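Local structure of 4-amino-4-deoxy-L-arabinose transferase or related glycosyltransferases of PMT family (Cupriavidus metallidurans, 5EZM) at residues A[45-59]-A[107-119]. The protein binds zinc and probably transfers aminoarabinose from a lipid carrier to lipid A, as a membrane glycosyltransferase of the GT-C fold. Residues are numbered along the deposited sequence; the frame is centred on the assembly and turned at random.
Sequences WFVSLDMRHLVGPDE and EWQARLAVALSGL. With MPG ([(Z)-octadec-9-enyl] (2R)-2,3-bis(oxidanyl)propanoate), chain B; MPG ([(Z)-octadec-9-enyl] (2R)-2,3-bis(oxidanyl)propanoate), chain C.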
loop_
_atom_site.group_PDB
_atom_site.type_symbol
_atom_site.label_atom_id
_atom_site.label_comp_id
_atom_site.label_asym_id
_atom_site.label_seq_id
_atom_site.Cartn_x
_atom_site.Cartn_y
_atom_site.Cartn_z
ATOM N N TRP A 45 -11.502 3.195 10.742
ATOM C CA TRP A 45 -10.182 3.195 10.123
ATOM C C TRP A 45 -9.288 2.113 10.712
ATOM O O TRP A 45 -8.572 1.421 9.977
ATOM C CB TRP A 45 -9.545 4.574 10.288
ATOM C CG TRP A 45 -8.276 4.771 9.527
ATOM C CD1 TRP A 45 -7.007 4.536 9.971
ATOM C CD2 TRP A 45 -8.148 5.268 8.189
ATOM N NE1 TRP A 45 -6.099 4.848 8.989
ATOM C CE2 TRP A 45 -6.775 5.298 7.886
ATOM C CE3 TRP A 45 -9.063 5.685 7.219
ATOM C CZ2 TRP A 45 -6.295 5.730 6.652
ATOM C CZ3 TRP A 45 -8.585 6.113 5.995
ATOM C CH2 TRP A 45 -7.215 6.134 5.723
ATOM N N PHE A 46 -9.320 1.939 12.031
ATOM C CA PHE A 46 -8.412 1.009 12.696
ATOM C C PHE A 46 -9.003 -0.379 12.894
ATOM O O PHE A 46 -8.297 -1.374 12.692
ATOM C CB PHE A 46 -7.958 1.586 14.041
ATOM C CG PHE A 46 -6.996 2.729 13.897
ATOM C CD1 PHE A 46 -5.647 2.491 13.687
ATOM C CD2 PHE A 46 -7.443 4.039 13.939
ATOM C CE1 PHE A 46 -4.758 3.538 13.536
ATOM C CE2 PHE A 46 -6.556 5.092 13.789
ATOM C CZ PHE A 46 -5.213 4.839 13.587
ATOM N N VAL A 47 -10.281 -0.477 13.272
ATOM C CA VAL A 47 -10.908 -1.787 13.442
ATOM C C VAL A 47 -10.808 -2.595 12.151
ATOM O O VAL A 47 -10.409 -3.766 12.159
ATOM C CB VAL A 47 -12.367 -1.632 13.905
ATOM C CG1 VAL A 47 -13.110 -2.959 13.782
ATOM C CG2 VAL A 47 -12.413 -1.119 15.336
ATOM N N SER A 48 -11.136 -1.966 11.018
ATOM C CA SER A 48 -11.062 -2.648 9.729
ATOM C C SER A 48 -9.663 -3.164 9.414
ATOM O O SER A 48 -9.516 -4.026 8.540
ATOM C CB SER A 48 -11.535 -1.715 8.614
ATOM O OG SER A 48 -10.823 -0.491 8.641
ATOM N N LEU A 49 -8.634 -2.660 10.102
ATOM C CA LEU A 49 -7.291 -3.184 9.891
ATOM C C LEU A 49 -7.183 -4.648 10.298
ATOM O O LEU A 49 -6.451 -5.415 9.662
ATOM C CB LEU A 49 -6.272 -2.355 10.670
ATOM C CG LEU A 49 -5.961 -0.947 10.170
ATOM C CD1 LEU A 49 -4.954 -0.287 11.097
ATOM C CD2 LEU A 49 -5.438 -0.990 8.745
ATOM N N ASP A 50 -7.902 -5.057 11.342
ATOM C CA ASP A 50 -7.730 -6.372 11.951
ATOM C C ASP A 50 -8.881 -7.312 11.614
ATOM O O ASP A 50 -9.328 -8.096 12.453
ATOM C CB ASP A 50 -7.581 -6.247 13.464
ATOM C CG ASP A 50 -6.969 -7.481 14.094
ATOM O OD1 ASP A 50 -6.081 -8.099 13.466
ATOM O OD2 ASP A 50 -7.379 -7.833 15.221
ATOM N N MET A 51 -9.381 -7.248 10.380
ATOM C CA MET A 51 -10.510 -8.081 9.990
ATOM C C MET A 51 -10.256 -8.860 8.704
ATOM O O MET A 51 -11.190 -9.463 8.163
ATOM C CB MET A 51 -11.778 -7.229 9.867
ATOM C CG MET A 51 -12.190 -6.613 11.200
ATOM S SD MET A 51 -13.931 -6.177 11.328
ATOM C CE MET A 51 -13.950 -4.579 10.535
ATOM N N ARG A 52 -9.021 -8.879 8.213
ATOM C CA ARG A 52 -8.658 -9.685 7.058
ATOM C C ARG A 52 -7.338 -10.385 7.337
ATOM O O ARG A 52 -6.453 -9.817 7.986
ATOM C CB ARG A 52 -8.528 -8.836 5.786
ATOM C CG ARG A 52 -9.756 -8.018 5.427
ATOM C CD ARG A 52 -9.528 -7.218 4.149
ATOM N NE ARG A 52 -8.409 -6.287 4.266
ATOM C CZ ARG A 52 -7.195 -6.501 3.766
ATOM N NH1 ARG A 52 -6.934 -7.621 3.103
ATOM N NH2 ARG A 52 -6.238 -5.595 3.926
ATOM N N HIS A 53 -7.209 -11.616 6.855
ATOM C CA HIS A 53 -5.912 -12.268 6.878
ATOM C C HIS A 53 -4.992 -11.629 5.844
ATOM O O HIS A 53 -5.439 -10.961 4.907
ATOM C CB HIS A 53 -6.054 -13.764 6.615
ATOM C CG HIS A 53 -6.682 -14.515 7.746
ATOM N ND1 HIS A 53 -8.028 -14.809 7.789
ATOM C CD2 HIS A 53 -6.150 -15.022 8.883
ATOM C CE1 HIS A 53 -8.297 -15.470 8.900
ATOM N NE2 HIS A 53 -7.174 -15.611 9.583
ATOM N N LEU A 54 -3.690 -11.839 6.026
ATOM C CA LEU A 54 -2.700 -11.185 5.179
ATOM C C LEU A 54 -2.770 -11.722 3.755
ATOM O O LEU A 54 -2.806 -12.937 3.536
ATOM C CB LEU A 54 -1.298 -11.380 5.750
ATOM C CG LEU A 54 -1.026 -10.730 7.107
ATOM C CD1 LEU A 54 0.420 -10.937 7.509
ATOM C CD2 LEU A 54 -1.370 -9.250 7.073
ATOM N N VAL A 55 -2.785 -10.810 2.790
ATOM C CA VAL A 55 -2.922 -11.145 1.379
ATOM C C VAL A 55 -1.540 -11.071 0.742
ATOM O O VAL A 55 -0.938 -9.994 0.660
ATOM C CB VAL A 55 -3.919 -10.212 0.678
ATOM C CG1 VAL A 55 -3.875 -10.411 -0.832
ATOM C CG2 VAL A 55 -5.325 -10.446 1.217
ATOM N N GLY A 56 -1.033 -12.212 0.287
ATOM C CA GLY A 56 0.245 -12.251 -0.401
ATOM C C GLY A 56 0.160 -11.702 -1.812
ATOM O O GLY A 56 -0.924 -11.640 -2.390
ATOM N N PRO A 57 1.304 -11.304 -2.384
ATOM C CA PRO A 57 2.628 -11.360 -1.754
ATOM C C PRO A 57 2.953 -10.189 -0.827
ATOM O O PRO A 57 3.630 -10.401 0.176
ATOM C CB PRO A 57 3.577 -11.356 -2.954
ATOM C CG PRO A 57 2.834 -10.623 -4.010
ATOM C CD PRO A 57 1.389 -10.971 -3.817
ATOM N N ASP A 58 2.458 -8.991 -1.150
ATOM C CA ASP A 58 2.952 -7.768 -0.519
ATOM C C ASP A 58 2.737 -7.776 0.992
ATOM O O ASP A 58 3.696 -7.669 1.768
ATOM C CB ASP A 58 2.282 -6.552 -1.154
ATOM C CG ASP A 58 2.699 -6.351 -2.595
ATOM O OD1 ASP A 58 3.868 -6.652 -2.918
ATOM O OD2 ASP A 58 1.860 -5.895 -3.402
ATOM N N GLU A 59 1.478 -7.880 1.430
ATOM C CA GLU A 59 1.177 -7.827 2.860
ATOM C C GLU A 59 1.980 -8.865 3.631
ATOM O O GLU A 59 2.597 -8.558 4.662
ATOM C CB GLU A 59 -0.318 -8.040 3.096
ATOM C CG GLU A 59 -1.204 -6.933 2.581
ATOM C CD GLU A 59 -2.559 -6.939 3.251
ATOM O OE1 GLU A 59 -3.227 -7.996 3.233
ATOM O OE2 GLU A 59 -2.946 -5.892 3.814
ATOM N N GLU A 107 -2.165 -9.047 12.423
ATOM C CA GLU A 107 -2.566 -8.482 11.141
ATOM C C GLU A 107 -2.597 -6.958 11.191
ATOM O O GLU A 107 -1.969 -6.291 10.362
ATOM C CB GLU A 107 -3.930 -9.035 10.725
ATOM C CG GLU A 107 -3.888 -10.437 10.132
ATOM C CD GLU A 107 -3.857 -11.539 11.180
ATOM O OE1 GLU A 107 -3.461 -11.271 12.335
ATOM O OE2 GLU A 107 -4.235 -12.682 10.844
ATOM N N TRP A 108 -3.320 -6.386 12.160
ATOM C CA TRP A 108 -3.474 -4.935 12.175
ATOM C C TRP A 108 -2.163 -4.231 12.493
ATOM O O TRP A 108 -1.927 -3.122 12.002
ATOM C CB TRP A 108 -4.569 -4.509 13.157
ATOM C CG TRP A 108 -4.249 -4.658 14.623
ATOM C CD1 TRP A 108 -4.622 -5.685 15.443
ATOM C CD2 TRP A 108 -3.528 -3.731 15.449
ATOM N NE1 TRP A 108 -4.168 -5.462 16.721
ATOM C CE2 TRP A 108 -3.493 -4.270 16.751
ATOM C CE3 TRP A 108 -2.906 -2.501 15.212
ATOM C CZ2 TRP A 108 -2.859 -3.625 17.811
ATOM C CZ3 TRP A 108 -2.277 -1.860 16.271
ATOM C CH2 TRP A 108 -2.260 -2.423 17.551
ATOM N N GLN A 109 -1.299 -4.851 13.300
ATOM C CA GLN A 109 0.017 -4.267 13.539
ATOM C C GLN A 109 0.849 -4.251 12.264
ATOM O O GLN A 109 1.593 -3.297 12.009
ATOM C CB GLN A 109 0.743 -5.034 14.644
ATOM C CG GLN A 109 0.056 -4.980 16.003
ATOM C CD GLN A 109 -0.881 -6.148 16.231
ATOM O OE1 GLN A 109 -1.554 -6.611 15.307
ATOM N NE2 GLN A 109 -0.926 -6.638 17.466
ATOM N N ALA A 110 0.734 -5.297 11.447
ATOM C CA ALA A 110 1.478 -5.345 10.197
ATOM C C ALA A 110 0.978 -4.323 9.184
ATOM O O ALA A 110 1.714 -3.982 8.252
ATOM C CB ALA A 110 1.404 -6.752 9.605
ATOM N N ARG A 111 -0.251 -3.834 9.345
ATOM C CA ARG A 111 -0.823 -2.821 8.468
ATOM C C ARG A 111 -0.779 -1.432 9.084
ATOM O O ARG A 111 -1.442 -0.521 8.582
ATOM C CB ARG A 111 -2.263 -3.187 8.105
ATOM C CG ARG A 111 -2.371 -4.425 7.219
ATOM C CD ARG A 111 -3.772 -4.617 6.675
ATOM N NE ARG A 111 -4.517 -5.623 7.418
ATOM C CZ ARG A 111 -4.800 -6.838 6.958
ATOM N NH1 ARG A 111 -4.399 -7.204 5.748
ATOM N NH2 ARG A 111 -5.489 -7.687 7.709
ATOM N N LEU A 112 -0.003 -1.248 10.153
ATOM C CA LEU A 112 -0.053 0.008 10.894
ATOM C C LEU A 112 0.639 1.134 10.133
ATOM O O LEU A 112 0.163 2.278 10.133
ATOM C CB LEU A 112 0.574 -0.189 12.273
ATOM C CG LEU A 112 0.130 0.785 13.358
ATOM C CD1 LEU A 112 -1.368 0.667 13.587
ATOM C CD2 LEU A 112 0.895 0.523 14.645
ATOM N N ALA A 113 1.761 0.828 9.474
ATOM C CA ALA A 113 2.499 1.852 8.742
ATOM C C ALA A 113 1.647 2.472 7.641
ATOM O O ALA A 113 1.662 3.693 7.446
ATOM C CB ALA A 113 3.779 1.257 8.158
ATOM N N VAL A 114 0.885 1.650 6.915
ATOM C CA VAL A 114 0.096 2.191 5.815
ATOM C C VAL A 114 -1.114 2.958 6.335
ATOM O O VAL A 114 -1.529 3.954 5.729
ATOM C CB VAL A 114 -0.307 1.070 4.837
ATOM C CG1 VAL A 114 0.930 0.483 4.190
ATOM C CG2 VAL A 114 -1.091 -0.013 5.545
ATOM N N ALA A 115 -1.696 2.530 7.459
ATOM C CA ALA A 115 -2.831 3.261 8.015
ATOM C C ALA A 115 -2.398 4.635 8.505
ATOM O O ALA A 115 -3.039 5.651 8.197
ATOM C CB ALA A 115 -3.476 2.463 9.147
ATOM N N LEU A 116 -1.298 4.684 9.263
ATOM C CA LEU A 116 -0.777 5.973 9.702
ATOM C C LEU A 116 -0.346 6.827 8.516
ATOM O O LEU A 116 -0.492 8.054 8.554
ATOM C CB LEU A 116 0.385 5.774 10.675
ATOM C CG LEU A 116 0.049 5.021 11.965
ATOM C CD1 LEU A 116 1.272 4.941 12.864
ATOM C CD2 LEU A 116 -1.114 5.675 12.695
ATOM N N SER A 117 0.173 6.203 7.455
ATOM C CA SER A 117 0.502 6.967 6.257
ATOM C C SER A 117 -0.743 7.586 5.644
ATOM O O SER A 117 -0.720 8.744 5.211
ATOM C CB SER A 117 1.213 6.079 5.240
ATOM O OG SER A 117 2.512 5.743 5.687
ATOM N N GLY A 118 -1.843 6.832 5.597
ATOM C CA GLY A 118 -3.078 7.381 5.058
ATOM C C GLY A 118 -3.581 8.561 5.865
ATOM O O GLY A 118 -3.885 9.627 5.314
ATOM N N LEU A 119 -3.665 8.389 7.190
ATOM C CA LEU A 119 -4.061 9.506 8.044
ATOM C C LEU A 119 -3.134 10.699 7.852
ATOM O O LEU A 119 -3.587 11.849 7.822
ATOM C CB LEU A 119 -4.073 9.075 9.508
ATOM C CG LEU A 119 -5.100 8.015 9.897
ATOM C CD1 LEU A 119 -4.994 7.697 11.382
ATOM C CD2 LEU A 119 -6.500 8.483 9.536
HETATM C C2 MPG B . -9.668 -4.932 16.059
HETATM C C3 MPG B . -8.520 -4.239 16.780
HETATM C C4 MPG B . -8.126 -2.921 16.132
HETATM C C5 MPG B . -6.859 -2.337 16.776
HETATM C C6 MPG B . -6.674 -0.834 16.507
HETATM C C7 MPG B . -5.451 -0.268 17.256
HETATM C C8 MPG B . -5.227 1.239 16.988
HETATM C C9 MPG B . -3.816 1.711 17.413
HETATM C C10 MPG B . -3.490 3.140 16.897
HETATM C C11 MPG B . -1.995 3.497 17.042
HETATM C C12 MPG B . -1.696 4.997 16.700
HETATM C C1 MPG B . -9.973 -6.317 16.639
HETATM C C2 MPG C . -18.568 -2.080 8.113
HETATM C C3 MPG C . -17.211 -1.806 8.749
HETATM C C4 MPG C . -17.031 -2.530 10.075
HETATM C C5 MPG C . -16.141 -1.737 11.044
HETATM C C6 MPG C . -16.464 -2.038 12.517
HETATM C C1 MPG C . -19.220 -0.808 7.563
#
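The carbonyl oxygen of Leu49 is gripped by two nitrogens of Arg111: NE at 3.0 Å, lying in the carbonyl plane on a lone pair, and NH2, nearly along the C=O bond. A bend at chi3 (-101°) sets the Arg111 head so that its NE/NH2 edge takes this oxygen while NH1 points the other way, to Glu59 OE2, 2.8 Å off in a fairly straight salt bridge (161°). Arg52 crosses over one guanidinium face and shares Glu59 OE2 through a weak bond, so the carboxylate probably offsets two positive charges; Arg52 also donates to the carbonyl of His156. Leu54 CD2 covers the opposite face. This Arg52-Glu59-Arg111 salt-bridge network is the polar part of a buried contact within the GT-C membrane fold.

Beside it the packing turns apolar and lipid-lined. Leu49 CD1 rests on Ala115 CB at 3.7 Å, and Leu119 CD2 stands over the five-membered ring of Trp45 in a CH-pi contact. Trp45 CG stands anti to the backbone N (chi1 -171°), which carries NE1 to Ala115 O, 3.3 Å away and above the carbonyl plane; that oxygen already takes the helical N-H of Leu119. A leucine in place of Trp45 would probably deprive Leu119 of its flat partner and Ala115 O of this additional donor. Phe46 and Trp108 border one bound lipid, whose C5 sits over the centre of the Trp108 ring.

The contact ties the end of helix 31-47 and the loop before helix 58-72 to helices 107-110 and 112-133; helix 435-456 touches Trp45 and Arg52, and helices 91-103 and 160-178 pack on Val114.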